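Local coordinates for penicillin-binding protein (Bacillus halodurans, PDB 3TG9) that probably binds beta-lactams or related peptides through a nucleophilic serine that they acylate, as in other penicillin-binding proteins and serine beta-lactamases, at residues L84-P89 with D132-F137; P104-E109 with E116-D121; H126-K131 with Y191-T196; A155-L160 with D269-G274. All blocks are in the same frame, centred on the assembly; numbering follows the deposited sequence.

Contact 1. Residues L84-P89 with D132-F137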
# COMPACT_ATOMS: atom_id res chain seq x y z
N LEU B 84 -7.08 -31.52 -7.33
CA LEU B 84 -7.90 -30.41 -6.83
C LEU B 84 -9.37 -30.80 -6.74
O LEU B 84 -9.86 -31.60 -7.54
CB LEU B 84 -7.74 -29.17 -7.72
CG LEU B 84 -6.32 -28.72 -8.08
CD1 LEU B 84 -6.35 -27.37 -8.79
CD2 LEU B 84 -5.44 -28.65 -6.85
N ASP B 85 -10.07 -30.23 -5.76
CA ASP B 85 -11.50 -30.47 -5.60
C ASP B 85 -12.30 -29.76 -6.67
O ASP B 85 -13.12 -30.37 -7.36
CB ASP B 85 -11.99 -30.00 -4.22
CG ASP B 85 -11.44 -30.85 -3.08
OD1 ASP B 85 -11.21 -32.06 -3.30
OD2 ASP B 85 -11.24 -30.30 -1.97
N ALA B 86 -12.06 -28.46 -6.81
CA ALA B 86 -12.75 -27.67 -7.82
C ALA B 86 -12.64 -28.37 -9.17
O ALA B 86 -11.54 -28.52 -9.71
CB ALA B 86 -12.17 -26.27 -7.90
N PRO B 87 -13.78 -28.83 -9.70
CA PRO B 87 -13.82 -29.62 -10.94
C PRO B 87 -13.67 -28.77 -12.18
O PRO B 87 -14.32 -27.73 -12.31
CB PRO B 87 -15.25 -30.20 -10.91
CG PRO B 87 -16.02 -29.17 -10.18
CD PRO B 87 -15.10 -28.79 -9.06
N PHE B 88 -12.80 -29.21 -13.09
CA PHE B 88 -12.73 -28.67 -14.44
C PHE B 88 -12.59 -29.85 -15.39
O PHE B 88 -11.48 -30.25 -15.74
CB PHE B 88 -11.58 -27.68 -14.58
CG PHE B 88 -11.70 -26.48 -13.69
CD1 PHE B 88 -12.30 -25.31 -14.14
CD2 PHE B 88 -11.25 -26.52 -12.38
CE1 PHE B 88 -12.42 -24.21 -13.31
CE2 PHE B 88 -11.38 -25.43 -11.55
CZ PHE B 88 -11.96 -24.27 -12.02
N PRO B 89 -13.73 -30.44 -15.77
CA PRO B 89 -13.88 -31.67 -16.55
C PRO B 89 -12.85 -31.85 -17.65
O PRO B 89 -12.75 -31.02 -18.55
CB PRO B 89 -15.27 -31.51 -17.15
CG PRO B 89 -16.03 -30.79 -16.08
CD PRO B 89 -15.04 -29.88 -15.39
N ASP B 132 -7.28 -18.21 -2.57
CA ASP B 132 -8.11 -17.01 -2.49
C ASP B 132 -8.59 -16.56 -3.87
O ASP B 132 -9.55 -15.80 -3.99
CB ASP B 132 -7.35 -15.87 -1.78
CG ASP B 132 -7.04 -16.20 -0.33
OD1 ASP B 132 -7.89 -16.84 0.33
OD2 ASP B 132 -5.96 -15.82 0.16
N PHE B 133 -7.93 -17.05 -4.91
CA PHE B 133 -8.33 -16.71 -6.27
C PHE B 133 -9.48 -17.58 -6.77
O PHE B 133 -10.21 -17.19 -7.68
CB PHE B 133 -7.14 -16.81 -7.23
CG PHE B 133 -6.07 -15.78 -7.00
CD1 PHE B 133 -5.93 -14.70 -7.87
CD2 PHE B 133 -5.20 -15.88 -5.92
CE1 PHE B 133 -4.94 -13.75 -7.67
CE2 PHE B 133 -4.22 -14.92 -5.71
CZ PHE B 133 -4.09 -13.85 -6.59
N LEU B 134 -9.65 -18.76 -6.18
CA LEU B 134 -10.62 -19.74 -6.67
C LEU B 134 -12.04 -19.19 -6.88
O LEU B 134 -12.63 -19.38 -7.95
CB LEU B 134 -10.68 -20.97 -5.75
CG LEU B 134 -9.62 -22.03 -6.03
CD1 LEU B 134 -9.53 -22.99 -4.85
CD2 LEU B 134 -9.90 -22.77 -7.36
N PRO B 135 -12.59 -18.50 -5.86
CA PRO B 135 -13.95 -17.98 -5.99
C PRO B 135 -14.10 -17.06 -7.19
O PRO B 135 -15.21 -16.92 -7.71
CB PRO B 135 -14.15 -17.19 -4.70
CG PRO B 135 -13.20 -17.78 -3.73
CD PRO B 135 -12.00 -18.18 -4.55
N LEU B 136 -13.01 -16.44 -7.62
CA LEU B 136 -13.04 -15.45 -8.71
C LEU B 136 -13.31 -16.05 -10.09
O LEU B 136 -13.53 -15.31 -11.05
CB LEU B 136 -11.73 -14.65 -8.76
CG LEU B 136 -11.32 -13.89 -7.50
CD1 LEU B 136 -10.02 -13.13 -7.73
CD2 LEU B 136 -12.43 -12.94 -7.05
N PHE B 137 -13.30 -17.37 -10.19
CA PHE B 137 -13.48 -18.00 -11.50
C PHE B 137 -14.02 -19.43 -11.47
O PHE B 137 -14.56 -19.91 -12.47
CB PHE B 137 -12.16 -17.96 -12.28
CG PHE B 137 -11.08 -18.84 -11.70
CD1 PHE B 137 -10.88 -20.13 -12.18
CD2 PHE B 137 -10.24 -18.36 -10.70
CE1 PHE B 137 -9.87 -20.94 -11.65
CE2 PHE B 137 -9.23 -19.16 -10.17
CZ PHE B 137 -9.04 -20.45 -10.65
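Phe88 and Phe137 meet where CZ at the far end of the Phe88 ring comes 3.9 Å from CE1 of Phe137, and their side chains cross at about a right angle. Beside this aromatic pair a smaller aliphatic pair adds to the contact: the methyl CB of Ala86 lies 4.2 Å from CD2 of Leu134. Both pairs are apolar, and the nearest CA atoms, those of Ala86 and Leu134, are 8.3 Å apart, which leaves the joining to side chains. Phe137 reaches across because its CG sits between the backbone N and the carbonyl carbon (chi1 68°), which swings the ring toward Phe88 although its CB does not aim there. One face of that ring lies over Leu134 O, 3.8 Å from the plane and offset toward the rim. In this member of the beta-lactamase family the two segments are loops of the helical part of the fold, one between helices 58-70 and 93-98, the other leading toward helix 155-168. The second loop is wound into a short turn, with Leu136 N bonded to Phe133 O at 2.9 Å and Phe137 N to Leu134 O, so that Leu134 and Phe137 both come to the side of the turn that meets 84-89. Helix 155-168 backs the contact: Leu159 touches Phe88, Leu162 touches Leu134 and Ala155 touches Phe137, while Val103, Pro104 and Met142 also touch Phe88.

Contact 2. Residues P104-E109 with E116-D121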
# COMPACT_ATOMS: atom_id res chain seq x y z
N PRO B 104 -12.35 -21.14 -17.23
CA PRO B 104 -12.66 -19.71 -17.16
C PRO B 104 -11.52 -18.98 -16.46
O PRO B 104 -10.84 -19.57 -15.61
CB PRO B 104 -13.91 -19.66 -16.30
CG PRO B 104 -13.82 -20.88 -15.44
CD PRO B 104 -13.11 -21.92 -16.25
N ASP B 105 -11.31 -17.72 -16.81
CA ASP B 105 -10.22 -16.92 -16.25
C ASP B 105 -10.85 -15.87 -15.34
O ASP B 105 -12.02 -15.54 -15.49
CB ASP B 105 -9.49 -16.22 -17.40
CG ASP B 105 -8.08 -15.81 -17.05
OD1 ASP B 105 -7.75 -15.72 -15.84
OD2 ASP B 105 -7.30 -15.57 -18.00
N TYR B 106 -10.09 -15.35 -14.38
CA TYR B 106 -10.58 -14.22 -13.60
C TYR B 106 -10.15 -12.91 -14.26
O TYR B 106 -10.63 -11.84 -13.90
CB TYR B 106 -10.11 -14.30 -12.14
CG TYR B 106 -8.62 -14.06 -11.93
CD1 TYR B 106 -8.15 -12.81 -11.52
CD2 TYR B 106 -7.70 -15.07 -12.12
CE1 TYR B 106 -6.80 -12.59 -11.31
CE2 TYR B 106 -6.35 -14.86 -11.91
CZ TYR B 106 -5.90 -13.61 -11.51
OH TYR B 106 -4.56 -13.40 -11.32
N PHE B 107 -9.26 -13.02 -15.24
CA PHE B 107 -8.73 -11.87 -15.96
C PHE B 107 -8.34 -12.28 -17.37
O PHE B 107 -7.19 -12.67 -17.63
CB PHE B 107 -7.52 -11.26 -15.21
CG PHE B 107 -7.04 -9.95 -15.79
CD1 PHE B 107 -7.87 -8.84 -15.83
CD2 PHE B 107 -5.75 -9.83 -16.29
CE1 PHE B 107 -7.43 -7.64 -16.37
CE2 PHE B 107 -5.30 -8.63 -16.83
CZ PHE B 107 -6.15 -7.54 -16.86
N ASP B 108 -9.30 -12.23 -18.28
CA ASP B 108 -9.08 -12.60 -19.67
C ASP B 108 -8.45 -11.44 -20.42
O ASP B 108 -9.12 -10.47 -20.78
CB ASP B 108 -10.41 -12.98 -20.33
CG ASP B 108 -10.23 -13.56 -21.71
OD1 ASP B 108 -11.12 -14.33 -22.12
OD2 ASP B 108 -9.22 -13.26 -22.38
N GLU B 109 -7.14 -11.54 -20.65
CA GLU B 109 -6.36 -10.45 -21.21
C GLU B 109 -6.68 -10.17 -22.67
O GLU B 109 -6.24 -9.16 -23.23
CB GLU B 109 -4.86 -10.73 -21.02
CG GLU B 109 -4.48 -10.98 -19.55
CD GLU B 109 -2.97 -10.98 -19.31
OE1 GLU B 109 -2.51 -11.69 -18.39
OE2 GLU B 109 -2.25 -10.26 -20.04
N GLU B 116 -6.66 -3.29 -12.39
CA GLU B 116 -7.04 -2.66 -11.14
C GLU B 116 -8.51 -2.85 -10.80
O GLU B 116 -8.86 -3.09 -9.64
CB GLU B 116 -6.67 -1.17 -11.12
CG GLU B 116 -6.74 -0.57 -9.71
CD GLU B 116 -6.14 0.82 -9.61
OE1 GLU B 116 -5.58 1.31 -10.61
OE2 GLU B 116 -6.24 1.43 -8.53
N ASP B 117 -9.38 -2.77 -11.80
CA ASP B 117 -10.82 -2.83 -11.56
C ASP B 117 -11.31 -4.16 -10.96
O ASP B 117 -12.45 -4.26 -10.49
CB ASP B 117 -11.59 -2.55 -12.85
CG ASP B 117 -13.07 -2.32 -12.60
OD1 ASP B 117 -13.40 -1.37 -11.84
OD2 ASP B 117 -13.89 -3.08 -13.16
N LEU B 118 -10.44 -5.17 -10.98
CA LEU B 118 -10.75 -6.47 -10.39
C LEU B 118 -10.85 -6.37 -8.87
O LEU B 118 -11.56 -7.15 -8.23
CB LEU B 118 -9.66 -7.48 -10.74
CG LEU B 118 -9.66 -8.12 -12.13
CD1 LEU B 118 -9.60 -7.06 -13.22
CD2 LEU B 118 -8.49 -9.08 -12.24
N TRP B 119 -10.13 -5.41 -8.31
CA TRP B 119 -10.02 -5.29 -6.87
C TRP B 119 -10.91 -4.19 -6.32
O TRP B 119 -10.75 -3.77 -5.18
CB TRP B 119 -8.58 -5.02 -6.50
CG TRP B 119 -7.67 -5.79 -7.34
CD1 TRP B 119 -6.63 -5.31 -8.08
CD2 TRP B 119 -7.73 -7.20 -7.59
NE1 TRP B 119 -6.03 -6.33 -8.76
CE2 TRP B 119 -6.68 -7.50 -8.48
CE3 TRP B 119 -8.56 -8.23 -7.14
CZ2 TRP B 119 -6.44 -8.80 -8.94
CZ3 TRP B 119 -8.32 -9.52 -7.59
CH2 TRP B 119 -7.27 -9.79 -8.48
N LYS B 120 -11.84 -3.73 -7.14
CA LYS B 120 -12.75 -2.67 -6.73
C LYS B 120 -13.65 -3.11 -5.58
O LYS B 120 -13.96 -2.32 -4.69
CB LYS B 120 -13.60 -2.22 -7.92
CG LYS B 120 -14.34 -0.93 -7.68
CD LYS B 120 -15.47 -0.73 -8.68
CE LYS B 120 -16.27 0.53 -8.35
NZ LYS B 120 -16.70 0.59 -6.92
N ASP B 121 -14.07 -4.37 -5.59
CA ASP B 121 -14.99 -4.91 -4.60
C ASP B 121 -14.33 -6.00 -3.76
O ASP B 121 -14.74 -6.25 -2.63
CB ASP B 121 -16.22 -5.49 -5.30
CG ASP B 121 -17.16 -4.41 -5.81
OD1 ASP B 121 -17.27 -3.35 -5.15
OD2 ASP B 121 -17.79 -4.62 -6.87
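Leu118 spreads its two methyl groups against Tyr106 and Phe107, joining two parts of the long, largely irregular connection between helices 93-98 and 155-168 in this beta-lactamase-family fold. The apolar contacts come first. CD1 of Leu118 approaches CD1 of Phe107 at 3.6 Å, and CD2 touches both aromatic residues, 3.8 Å from CB of Phe107 and likewise 3.8 Å from CD1 of Tyr106. The leucine side chain crosses both of these neighbours at about a right angle. Phe107 is brought to it by a chi1 of -172°, with CG opposite the backbone N.

Among the aromatic contacts, CE1 of Tyr106 lies 4.0 Å from CH2 of Trp119, the two side chains running at a slant to one another. The indole rests with one face on its own neighbour, Leu118 CB, which stands 3.6 Å above the plane and over its centre. Phe115 adds edge-to-face partners for both Phe107 and Trp119, and Phe133 one for Tyr106.

Polar bonds fix the surroundings of this cluster. The hydroxyl of Tyr106 is hydrogen-bonded to Asp227, and the carbonyl of Trp119 accepts from the hydroxyl of Tyr125 of the second subunit. Within 104-109 an Asx turn sets the backbone that presents both rings: Phe107 N donates to Asp105 OD1 over 3.2 Å, nearly straight at 165° but reaching the oxygen from above the carboxylate plane.

Contact 3. Residues H126-K131 with Y191-T196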
# COMPACT_ATOMS: atom_id res chain seq x y z
N HIS B 126 -6.48 -9.22 0.60
CA HIS B 126 -6.88 -10.52 1.11
C HIS B 126 -6.61 -11.66 0.12
O HIS B 126 -7.01 -12.80 0.35
CB HIS B 126 -8.31 -10.49 1.64
CG HIS B 126 -8.43 -9.76 2.94
ND1 HIS B 126 -9.30 -8.71 3.14
CD2 HIS B 126 -7.75 -9.91 4.10
CE1 HIS B 126 -9.17 -8.26 4.38
NE2 HIS B 126 -8.23 -8.97 4.98
N LEU B 127 -5.88 -11.34 -0.95
CA LEU B 127 -5.39 -12.36 -1.88
C LEU B 127 -4.00 -12.81 -1.47
O LEU B 127 -3.02 -12.44 -2.10
CB LEU B 127 -5.33 -11.80 -3.30
CG LEU B 127 -6.72 -11.51 -3.85
CD1 LEU B 127 -6.67 -10.57 -5.04
CD2 LEU B 127 -7.38 -12.83 -4.21
N ARG B 128 -3.93 -13.60 -0.41
CA ARG B 128 -2.64 -13.96 0.17
C ARG B 128 -2.24 -15.41 -0.10
O ARG B 128 -1.06 -15.75 -0.08
CB ARG B 128 -2.67 -13.65 1.66
CG ARG B 128 -3.32 -12.31 1.93
CD ARG B 128 -2.73 -11.64 3.14
NE ARG B 128 -1.38 -11.15 2.90
CZ ARG B 128 -0.96 -9.91 3.14
NH1 ARG B 128 0.31 -9.59 2.90
NH2 ARG B 128 -1.77 -8.98 3.63
N ARG B 129 -3.24 -16.25 -0.37
CA ARG B 129 -2.98 -17.64 -0.73
C ARG B 129 -3.60 -17.87 -2.09
O ARG B 129 -4.54 -17.17 -2.48
CB ARG B 129 -3.61 -18.59 0.28
CG ARG B 129 -3.18 -18.37 1.72
CD ARG B 129 -1.70 -18.65 1.91
NE ARG B 129 -1.23 -19.77 1.10
CZ ARG B 129 -1.36 -21.05 1.44
NH1 ARG B 129 -1.97 -21.39 2.58
NH2 ARG B 129 -0.90 -22.00 0.63
N LEU B 130 -3.08 -18.85 -2.82
CA LEU B 130 -3.57 -19.13 -4.16
C LEU B 130 -5.05 -19.50 -4.14
O LEU B 130 -5.79 -19.16 -5.06
CB LEU B 130 -2.74 -20.24 -4.80
CG LEU B 130 -1.25 -19.93 -5.01
CD1 LEU B 130 -0.63 -20.98 -5.89
CD2 LEU B 130 -1.06 -18.56 -5.61
N LYS B 131 -5.48 -20.18 -3.08
CA LYS B 131 -6.89 -20.57 -2.99
C LYS B 131 -7.82 -19.37 -2.96
O LYS B 131 -8.99 -19.47 -3.31
CB LYS B 131 -7.14 -21.50 -1.80
CG LYS B 131 -6.04 -21.53 -0.75
CD LYS B 131 -6.30 -20.55 0.37
CE LYS B 131 -7.70 -20.73 0.94
NZ LYS B 131 -7.93 -22.14 1.34
N TYR B 191 8.79 -13.92 -3.31
CA TYR B 191 7.42 -13.48 -3.45
C TYR B 191 7.14 -12.53 -2.30
O TYR B 191 6.61 -12.92 -1.26
CB TYR B 191 6.48 -14.69 -3.45
CG TYR B 191 6.68 -15.55 -4.68
CD1 TYR B 191 5.80 -15.49 -5.74
CD2 TYR B 191 7.78 -16.41 -4.78
CE1 TYR B 191 5.98 -16.26 -6.87
CE2 TYR B 191 7.96 -17.19 -5.92
CZ TYR B 191 7.05 -17.11 -6.96
OH TYR B 191 7.21 -17.85 -8.10
N PHE B 192 7.55 -11.28 -2.49
CA PHE B 192 7.42 -10.26 -1.46
C PHE B 192 6.00 -9.72 -1.45
O PHE B 192 5.34 -9.65 -2.50
CB PHE B 192 8.40 -9.10 -1.69
CG PHE B 192 9.83 -9.53 -1.85
CD1 PHE B 192 10.32 -10.62 -1.15
CD2 PHE B 192 10.68 -8.83 -2.69
CE1 PHE B 192 11.63 -11.01 -1.30
CE2 PHE B 192 12.00 -9.22 -2.84
CZ PHE B 192 12.48 -10.31 -2.15
N ALA B 193 5.53 -9.32 -0.27
CA ALA B 193 4.22 -8.72 -0.11
C ALA B 193 4.41 -7.23 0.09
O ALA B 193 5.40 -6.80 0.66
CB ALA B 193 3.49 -9.33 1.08
N PHE B 194 3.45 -6.44 -0.39
CA PHE B 194 3.57 -4.99 -0.38
C PHE B 194 3.73 -4.44 1.04
O PHE B 194 4.38 -3.41 1.24
CB PHE B 194 2.34 -4.34 -1.03
CG PHE B 194 2.30 -4.43 -2.53
CD1 PHE B 194 3.37 -3.99 -3.30
CD2 PHE B 194 1.18 -4.94 -3.17
CE1 PHE B 194 3.33 -4.08 -4.68
CE2 PHE B 194 1.13 -5.02 -4.55
CZ PHE B 194 2.20 -4.59 -5.31
N ASP B 195 3.12 -5.10 2.01
CA ASP B 195 3.07 -4.56 3.37
C ASP B 195 4.27 -5.03 4.18
O ASP B 195 4.44 -4.68 5.34
CB ASP B 195 1.75 -4.88 4.08
CG ASP B 195 1.44 -6.37 4.10
OD1 ASP B 195 1.90 -7.09 3.19
OD2 ASP B 195 0.74 -6.82 5.02
N THR B 196 5.13 -5.82 3.53
CA THR B 196 6.37 -6.27 4.15
C THR B 196 7.51 -6.21 3.14
O THR B 196 8.41 -7.06 3.16
CB THR B 196 6.24 -7.71 4.73
OG1 THR B 196 5.88 -8.62 3.69
CG2 THR B 196 5.17 -7.77 5.82
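Arg128 and Asp195 form a salt bridge between two loops of the beta-lactamase-family fold, one leading to helix 155-168 and the other following helix 172-182. The close part of the contact is this charged pair. NH1 of Arg128 donates to OD1 of Asp195 over 3.0 Å, with an angle of 159° at the hydrogen. The oxygen lies in the guanidinium plane and is met on its syn side, 21° out of the carboxylate plane, the two planes being turned 41° apart. One hydrogen bond carries the pairing; OD2 of Asp195 is 3.5 Å from NH1 of Arg128 and is not bonded to it. Bends at chi2 and chi3 bring the arginine round to its partner, which advances from the opposite direction.

Elsewhere the fit is looser. The nearest CA atoms, of Arg128 and Ala193, are 8.6 Å apart, and Arg128, unlike buried Ala193 and Asp195, is partly exposed. Val222 touches the arginine from a neighbouring loop. Beyond the aspartate lies the second subunit, whose Tyr218 packs on Asp195 and whose Thr215 is hydrogen-bonded to the Asp195 carbonyl, so the bridge stands beside the subunit interface. Beside the bridge, at the edge of the guanidinium and near its plane, CB of Ala193 lies 3.7 Å from NH1 of Arg128.

Contact 4. Residues A155-L160 with D269-G274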
# COMPACT_ATOMS: atom_id res chain seq x y z
N ALA B 155 -5.90 -17.76 -14.61
CA ALA B 155 -6.47 -18.70 -13.65
C ALA B 155 -5.86 -20.08 -13.85
O ALA B 155 -5.65 -20.82 -12.90
CB ALA B 155 -7.99 -18.74 -13.79
N GLY B 156 -5.57 -20.42 -15.10
CA GLY B 156 -4.95 -21.69 -15.41
C GLY B 156 -3.62 -21.88 -14.70
O GLY B 156 -3.24 -23.01 -14.36
N PHE B 157 -2.90 -20.79 -14.47
CA PHE B 157 -1.63 -20.91 -13.75
C PHE B 157 -1.81 -20.81 -12.24
O PHE B 157 -0.94 -21.27 -11.49
CB PHE B 157 -0.57 -19.94 -14.29
CG PHE B 157 0.27 -20.55 -15.37
CD1 PHE B 157 -0.29 -20.88 -16.60
CD2 PHE B 157 1.61 -20.84 -15.15
CE1 PHE B 157 0.48 -21.47 -17.60
CE2 PHE B 157 2.39 -21.44 -16.14
CZ PHE B 157 1.82 -21.74 -17.37
N ILE B 158 -2.93 -20.24 -11.80
CA ILE B 158 -3.33 -20.37 -10.40
C ILE B 158 -3.58 -21.84 -10.09
O ILE B 158 -3.08 -22.38 -9.10
CB ILE B 158 -4.62 -19.58 -10.08
CG1 ILE B 158 -4.37 -18.08 -10.19
CG2 ILE B 158 -5.10 -19.94 -8.68
CD1 ILE B 158 -3.39 -17.55 -9.17
N LEU B 159 -4.37 -22.50 -10.95
CA LEU B 159 -4.68 -23.92 -10.78
C LEU B 159 -3.42 -24.77 -10.70
O LEU B 159 -3.32 -25.68 -9.87
CB LEU B 159 -5.61 -24.41 -11.89
CG LEU B 159 -7.01 -23.78 -11.90
CD1 LEU B 159 -7.80 -24.15 -13.16
CD2 LEU B 159 -7.79 -24.16 -10.64
N LEU B 160 -2.44 -24.49 -11.56
CA LEU B 160 -1.16 -25.18 -11.49
C LEU B 160 -0.48 -24.94 -10.13
O LEU B 160 0.11 -25.85 -9.55
CB LEU B 160 -0.25 -24.76 -12.64
CG LEU B 160 -0.54 -25.32 -14.05
CD1 LEU B 160 0.37 -24.67 -15.09
CD2 LEU B 160 -0.38 -26.84 -14.10
N ASP B 269 5.29 -17.16 -33.26
CA ASP B 269 5.10 -17.41 -31.85
C ASP B 269 4.53 -18.78 -31.54
O ASP B 269 3.47 -19.17 -32.03
CB ASP B 269 4.22 -16.31 -31.23
CG ASP B 269 4.82 -14.94 -31.40
OD1 ASP B 269 6.02 -14.78 -31.08
OD2 ASP B 269 4.11 -14.03 -31.86
N TYR B 270 5.26 -19.50 -30.69
CA TYR B 270 4.82 -20.77 -30.14
C TYR B 270 4.89 -20.67 -28.63
O TYR B 270 5.52 -19.76 -28.10
CB TYR B 270 5.73 -21.88 -30.65
CG TYR B 270 5.72 -22.01 -32.15
CD1 TYR B 270 6.34 -21.06 -32.95
CD2 TYR B 270 5.08 -23.08 -32.78
CE1 TYR B 270 6.32 -21.16 -34.33
CE2 TYR B 270 5.06 -23.19 -34.17
CZ TYR B 270 5.68 -22.23 -34.93
OH TYR B 270 5.67 -22.31 -36.30
N TYR B 271 4.24 -21.59 -27.93
CA TYR B 271 4.32 -21.64 -26.47
C TYR B 271 4.79 -23.02 -26.05
O TYR B 271 4.40 -24.02 -26.65
CB TYR B 271 2.95 -21.33 -25.85
CG TYR B 271 3.00 -20.78 -24.43
CD1 TYR B 271 2.64 -21.57 -23.34
CD2 TYR B 271 3.39 -19.47 -24.19
CE1 TYR B 271 2.68 -21.07 -22.06
CE2 TYR B 271 3.43 -18.96 -22.90
CZ TYR B 271 3.07 -19.76 -21.84
OH TYR B 271 3.11 -19.26 -20.55
N GLY B 272 5.65 -23.07 -25.04
CA GLY B 272 6.11 -24.33 -24.50
C GLY B 272 5.33 -24.64 -23.24
O GLY B 272 4.11 -24.53 -23.22
N TYR B 273 6.04 -25.04 -22.20
CA TYR B 273 5.47 -25.12 -20.87
C TYR B 273 5.83 -23.85 -20.09
O TYR B 273 6.91 -23.75 -19.52
CB TYR B 273 5.99 -26.34 -20.12
CG TYR B 273 5.36 -27.66 -20.53
CD1 TYR B 273 4.15 -27.69 -21.23
CD2 TYR B 273 5.95 -28.86 -20.18
CE1 TYR B 273 3.57 -28.90 -21.58
CE2 TYR B 273 5.38 -30.07 -20.53
CZ TYR B 273 4.19 -30.08 -21.23
OH TYR B 273 3.62 -31.29 -21.57
N GLY B 274 4.92 -22.88 -20.08
CA GLY B 274 5.11 -21.67 -19.30
C GLY B 274 6.17 -20.74 -19.85
O GLY B 274 6.70 -19.89 -19.12
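Helix 155-168 faces the turn that follows strand 269-271, with CA of Phe157 and CA of Gly274, the nearest CA pair, 8.8 Å apart. The ring of Phe157 spans from one to the other. Its leading atom CZ comes 3.8 Å from CA of Gly274, and CE2 follows at 4.2 Å, so the aromatic group rests against bare main chain; Gly274, whose positive phi of 72° suits a glycine, offers no side chain to the ring. CZ also passes 4.2 Å from the hydroxyl oxygen of Tyr271, an approach without a bond. With chi1 at -91° the phenyl group leaves the helix toward the turn, and CD1 of Leu160, nearly one helical turn further on, lies 3.8 Å above the centre of one ring face.

The contact thus joins a helix of the helical part to the end of a strand in the antiparallel sheet, the two components of the beta-lactamase-type fold. Phe157 also touches Lys58, the lysine of a probable SxxK motif with Ser55, as well as Thr61 on the same helix, which places its ring beside the presumed active site. His99 meets the rings of both Phe157 and Tyr271, and the backbone of Gly274 is hydrogen-bonded to that of Leu97 in helix 93-98.

In the fold
The first residues of helix 155-168 link most of these contacts. Ala155 takes the ring of Phe137 from contact 1, with its CB 3.6 Å from Phe137 CD1, and its N lies 3.0 Å from Asp105 OD1 of contact 2, a probable hydrogen bond. Contacts 1 and 2, with centres about 15 Å apart, also share the Phe133–Tyr106 ring pair. Contact 3 joins this region through Leu127, which packs on Trp119 and Phe133, and, like contact 2, touches the second subunit. Contact 4 is the one whose side chain touches the probable SxxK site; Tyr106 of contact 2 lies near that site without touching it. The centres of contacts 3 and 4 are about 21 Å apart.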